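Side-chain contacts in Dbv8 protein (PDB 4MFZ), which probably transfers long aliphatic acyl chains from acyl-CoA to glycopeptide antibiotics, as a GNAT-type N-acyltransferase that binds decanoyl-CoA: residues A[153-156]-A[157-161]; A[160-163]-A[164-168]. All coordinates share one frame; numbering follows the deposited sequence.

Overall arrangement
Contacts 1 and 2 lie on consecutive helices, 153-160 and 162-174, within the N-acyltransferase N-terminal domain. Contact 1 occupies the first helix and contact 2 the start of the second; their centres are about 12 Å apart, and they share Leu160 and Thr161 at the junction. The path runs inward: the centre of contact 1 is about 14 Å from the centre of the chain, that of contact 2 about 8 Å. The distance to bound decanoyl-CoA falls in the same direction: it is about 14 Å from the side chain of Glu158 in contact 1 but about 6 Å from that of Glu165 in contact 2.

Contact 1: residues A[153-156]-A[157-161]; sequences EATT and WETLT
Four i to i+4 backbone bonds carry helix 153-160 from Glu153-Thr156 into Trp157-Leu160, among them Trp157 N to Glu153 O at 3.1 Å, with an N-H...O angle of 171°. On the same turn the side chains of Glu153 and Trp157 run side by side, pointing the same way. The Glu153 chain bends at chi2, bringing OE2 to the edge of the indole, where Trp157 NE1 donates to it over 3.2 Å. The oxygen lies close to the ring plane, yet the N-H...O angle is only 141° and NE1 approaches from above the carboxylate plane, so the bond is bent at the hydrogen and misses that plane. A salt bridge from the same OE2 to Arg143 ties the pair to helix 130-148, while Arg67 makes a cation-pi contact with the indole. Within this all-helical part of the N-terminal domain, Thr159 illustrates a familiar helix motif, a threonine hydroxyl folded back on the carbonyl four residues earlier. With OG1 beside its own backbone N (chi1 -63°), Thr159 OG1 donates to Thr155 O at 2.6 Å and is also hydrogen-bonded to the backbone N of Arg195; Thr159 N reaches Thr155 O from the opposite face of the carbonyl plane. Thr156 and Leu160 form an apolar pair alongside each other, CG2 to CD1 at 3.9 Å, and Leu160 CD1 also sits over the rim of one indole face. Thr156 OG1 is hydrogen-bonded to His146.

Contact 2: residues A[160-163]-A[164-168]; sequences LTQL and GESVA
Leu163 and Gln162 meet the following turn mainly through backbone atoms, and Gln162 adds a polar side-chain contact. Leu163 O accepts from Val167 N at 3.1 Å with an N-H...O angle of 165°, and Val167 CG2, turned beside its own backbone N, comes to 3.3 Å from the same oxygen. The isobutyl group of Leu163 instead packs on Phe135 of helix 130-148 and on Leu68. Gly164 meets the preceding turn through its backbone, with Gly164 N 3.1 Å from Thr161 O; its carbonyl oxygen accepts from Ala168 N at 2.8 Å, extending the helical ladder.

At Gln162, the carbonyl oxygen takes a nearly linear bond from Ser166 N at 2.9 Å, and the side chain folds forward along the helix. CG leaves anti to the backbone N (chi1 173°), then a bend at chi2 sets NE2 3.2 Å from Ser166 OG. The amide and the Glu165 carboxylate are inclined at 65° and joined through water rather than directly: the water accepts from Gln162 NE2 at 2.7 Å and donates to Glu165 OE2 at 2.5 Å. Gln162 OE1 is hydrogen-bonded to Gln200 NE2. Glu165 OE1 accepts from the backbone N of Val220, and OE2 has two donors, the backbone N of Glu219 and the water. These bonds would help fix the carboxylate's rotation and fasten helix 162-174 to the GNAT-like C-terminal domain. The result is a water-bridged i to i+3 pair on the first turns of a buried helix, at the domain interface and close to the acyl-CoA site.

Contact 1: residues A[153-156]-A[157-161]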
loop_
_atom_site.group_PDB
_atom_site.type_symbol
_atom_site.label_atom_id
_atom_site.label_comp_id
_atom_site.label_asym_id
_atom_site.label_seq_id
_atom_site.Cartn_x
_atom_site.Cartn_y
_atom_site.Cartn_z
ATOM N N GLU A 153 -6.223 -19.634 3.809
ATOM C CA GLU A 153 -5.189 -19.548 2.787
ATOM C C GLU A 153 -5.555 -18.563 1.653
ATOM O O GLU A 153 -4.725 -17.766 1.223
ATOM C CB GLU A 153 -4.869 -20.954 2.253
ATOM C CG GLU A 153 -3.575 -21.065 1.469
ATOM C CD GLU A 153 -2.296 -20.872 2.321
ATOM O OE1 GLU A 153 -2.334 -20.839 3.597
ATOM O OE2 GLU A 153 -1.217 -20.760 1.687
ATOM N N ALA A 154 -6.804 -18.602 1.199
ATOM C CA ALA A 154 -7.288 -17.710 0.153
ATOM C C ALA A 154 -7.186 -16.220 0.522
ATOM O O ALA A 154 -6.835 -15.397 -0.334
ATOM C CB ALA A 154 -8.729 -18.044 -0.216
ATOM N N THR A 155 -7.514 -15.864 1.758
ATOM C CA THR A 155 -7.437 -14.449 2.099
ATOM C C THR A 155 -5.988 -13.958 2.231
ATOM O O THR A 155 -5.684 -12.844 1.834
ATOM C CB THR A 155 -8.438 -13.999 3.205
ATOM O OG1 THR A 155 -7.772 -13.526 4.378
ATOM C CG2 THR A 155 -9.470 -15.078 3.493
ATOM N N THR A 156 -5.088 -14.819 2.699
ATOM C CA THR A 156 -3.648 -14.516 2.656
ATOM C C THR A 156 -3.222 -14.219 1.196
ATOM O O THR A 156 -2.652 -13.153 0.926
ATOM C CB THR A 156 -2.811 -15.677 3.208
ATOM O OG1 THR A 156 -3.068 -15.834 4.610
ATOM C CG2 THR A 156 -1.327 -15.448 2.965
ATOM N N TRP A 157 -3.505 -15.139 0.264
ATOM C CA TRP A 157 -3.102 -14.925 -1.153
ATOM C C TRP A 157 -3.676 -13.722 -1.832
ATOM O O TRP A 157 -2.951 -13.023 -2.541
ATOM C CB TRP A 157 -3.137 -16.208 -2.008
ATOM C CG TRP A 157 -1.938 -17.045 -1.611
ATOM C CD1 TRP A 157 -1.916 -18.152 -0.775
ATOM C CD2 TRP A 157 -0.514 -16.788 -1.939
ATOM N NE1 TRP A 157 -0.625 -18.604 -0.590
ATOM C CE2 TRP A 157 0.260 -17.828 -1.256
ATOM C CE3 TRP A 157 0.158 -15.842 -2.705
ATOM C CZ2 TRP A 157 1.639 -17.905 -1.354
ATOM C CZ3 TRP A 157 1.551 -15.920 -2.789
ATOM C CH2 TRP A 157 2.271 -16.937 -2.135
ATOM N N GLU A 158 -4.960 -13.450 -1.604
ATOM C CA GLU A 158 -5.619 -12.253 -2.123
ATOM C C GLU A 158 -5.058 -10.969 -1.486
ATOM O O GLU A 158 -4.966 -9.921 -2.129
ATOM C CB GLU A 158 -7.132 -12.353 -1.889
ATOM C CG GLU A 158 -7.928 -11.142 -2.360
ATOM C CD GLU A 158 -9.238 -11.522 -3.038
ATOM O OE1 GLU A 158 -9.259 -12.571 -3.729
ATOM O OE2 GLU A 158 -10.248 -10.790 -2.867
ATOM N N THR A 159 -4.722 -11.038 -0.206
ATOM C CA THR A 159 -4.097 -9.896 0.461
ATOM C C THR A 159 -2.712 -9.596 -0.126
ATOM O O THR A 159 -2.391 -8.448 -0.423
ATOM C CB THR A 159 -3.987 -10.189 1.952
ATOM O OG1 THR A 159 -5.310 -10.322 2.476
ATOM C CG2 THR A 159 -3.247 -9.083 2.701
ATOM N N LEU A 160 -1.919 -10.645 -0.325
ATOM C CA LEU A 160 -0.547 -10.512 -0.765
ATOM C C LEU A 160 -0.421 -9.903 -2.164
ATOM O O LEU A 160 0.612 -9.274 -2.457
ATOM C CB LEU A 160 0.175 -11.872 -0.691
ATOM C CG LEU A 160 0.505 -12.386 0.715
ATOM C CD1 LEU A 160 1.184 -13.725 0.578
ATOM C CD2 LEU A 160 1.387 -11.427 1.550
ATOM N N THR A 161 -1.461 -10.063 -3.014
ATOM C CA THR A 161 -1.454 -9.476 -4.374
ATOM C C THR A 161 -1.317 -7.952 -4.413
ATOM O O THR A 161 -1.097 -7.387 -5.490
ATOM C CB THR A 161 -2.684 -9.835 -5.254
ATOM O OG1 THR A 161 -3.855 -9.184 -4.735
ATOM C CG2 THR A 161 -2.905 -11.324 -5.325
#

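Contact 2: residues A[160-163]-A[164-168]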
loop_
_atom_site.group_PDB
_atom_site.type_symbol
_atom_site.label_atom_id
_atom_site.label_comp_id
_atom_site.label_asym_id
_atom_site.label_seq_id
_atom_site.Cartn_x
_atom_site.Cartn_y
_atom_site.Cartn_z
ATOM N N LEU A 160 -1.919 -10.645 -0.325
ATOM C CA LEU A 160 -0.547 -10.512 -0.765
ATOM C C LEU A 160 -0.421 -9.903 -2.164
ATOM O O LEU A 160 0.612 -9.274 -2.457
ATOM C CB LEU A 160 0.175 -11.872 -0.691
ATOM C CG LEU A 160 0.505 -12.386 0.715
ATOM C CD1 LEU A 160 1.184 -13.725 0.578
ATOM C CD2 LEU A 160 1.387 -11.427 1.550
ATOM N N THR A 161 -1.461 -10.063 -3.014
ATOM C CA THR A 161 -1.454 -9.476 -4.374
ATOM C C THR A 161 -1.317 -7.952 -4.413
ATOM O O THR A 161 -1.097 -7.387 -5.490
ATOM C CB THR A 161 -2.684 -9.835 -5.254
ATOM O OG1 THR A 161 -3.855 -9.184 -4.735
ATOM C CG2 THR A 161 -2.905 -11.324 -5.325
ATOM N N GLN A 162 -1.447 -7.275 -3.270
ATOM C CA GLN A 162 -1.114 -5.840 -3.246
ATOM C C GLN A 162 0.302 -5.590 -3.803
ATOM O O GLN A 162 0.562 -4.536 -4.381
ATOM C CB GLN A 162 -1.276 -5.213 -1.841
ATOM C CG GLN A 162 -0.776 -3.768 -1.725
ATOM C CD GLN A 162 -1.687 -2.771 -2.435
ATOM O OE1 GLN A 162 -2.894 -2.832 -2.310
ATOM N NE2 GLN A 162 -1.106 -1.853 -3.190
ATOM N N LEU A 163 1.215 -6.539 -3.663
ATOM C CA LEU A 163 2.575 -6.312 -4.195
ATOM C C LEU A 163 2.562 -6.064 -5.748
ATOM O O LEU A 163 3.220 -5.143 -6.245
ATOM C CB LEU A 163 3.516 -7.459 -3.848
ATOM C CG LEU A 163 4.915 -7.170 -4.420
ATOM C CD1 LEU A 163 5.676 -6.195 -3.513
ATOM C CD2 LEU A 163 5.673 -8.444 -4.649
ATOM N N GLY A 164 1.805 -6.873 -6.487
ATOM C CA GLY A 164 1.599 -6.651 -7.932
ATOM C C GLY A 164 1.084 -5.259 -8.223
ATOM O O GLY A 164 1.611 -4.559 -9.092
ATOM N N GLU A 165 0.074 -4.834 -7.471
ATOM C CA GLU A 165 -0.514 -3.492 -7.615
ATOM C C GLU A 165 0.480 -2.368 -7.393
ATOM O O GLU A 165 0.541 -1.414 -8.189
ATOM C CB GLU A 165 -1.730 -3.293 -6.676
ATOM C CG GLU A 165 -2.501 -1.990 -6.955
ATOM C CD GLU A 165 -3.917 -1.916 -6.343
ATOM O OE1 GLU A 165 -4.723 -2.853 -6.510
ATOM O OE2 GLU A 165 -4.240 -0.883 -5.702
ATOM N N SER A 166 1.242 -2.450 -6.307
ATOM C CA SER A 166 2.258 -1.439 -6.019
ATOM C C SER A 166 3.250 -1.285 -7.166
ATOM O O SER A 166 3.588 -0.165 -7.551
ATOM C CB SER A 166 3.023 -1.782 -4.752
ATOM O OG SER A 166 2.097 -1.856 -3.680
ATOM N N VAL A 167 3.701 -2.411 -7.696
ATOM C CA VAL A 167 4.647 -2.412 -8.824
ATOM C C VAL A 167 3.979 -1.844 -10.091
ATOM O O VAL A 167 4.538 -0.948 -10.767
ATOM C CB VAL A 167 5.211 -3.820 -9.078
ATOM C CG1 VAL A 167 6.075 -3.858 -10.336
ATOM C CG2 VAL A 167 6.014 -4.293 -7.863
ATOM N N ALA A 168 2.785 -2.344 -10.399
ATOM C CA ALA A 168 2.021 -1.890 -11.577
ATOM C C ALA A 168 1.737 -0.396 -11.571
ATOM O O ALA A 168 1.885 0.270 -12.592
ATOM C CB ALA A 168 0.703 -2.674 -11.698
HETATM O O HOH W 1 -2.833 0.157 -3.871
#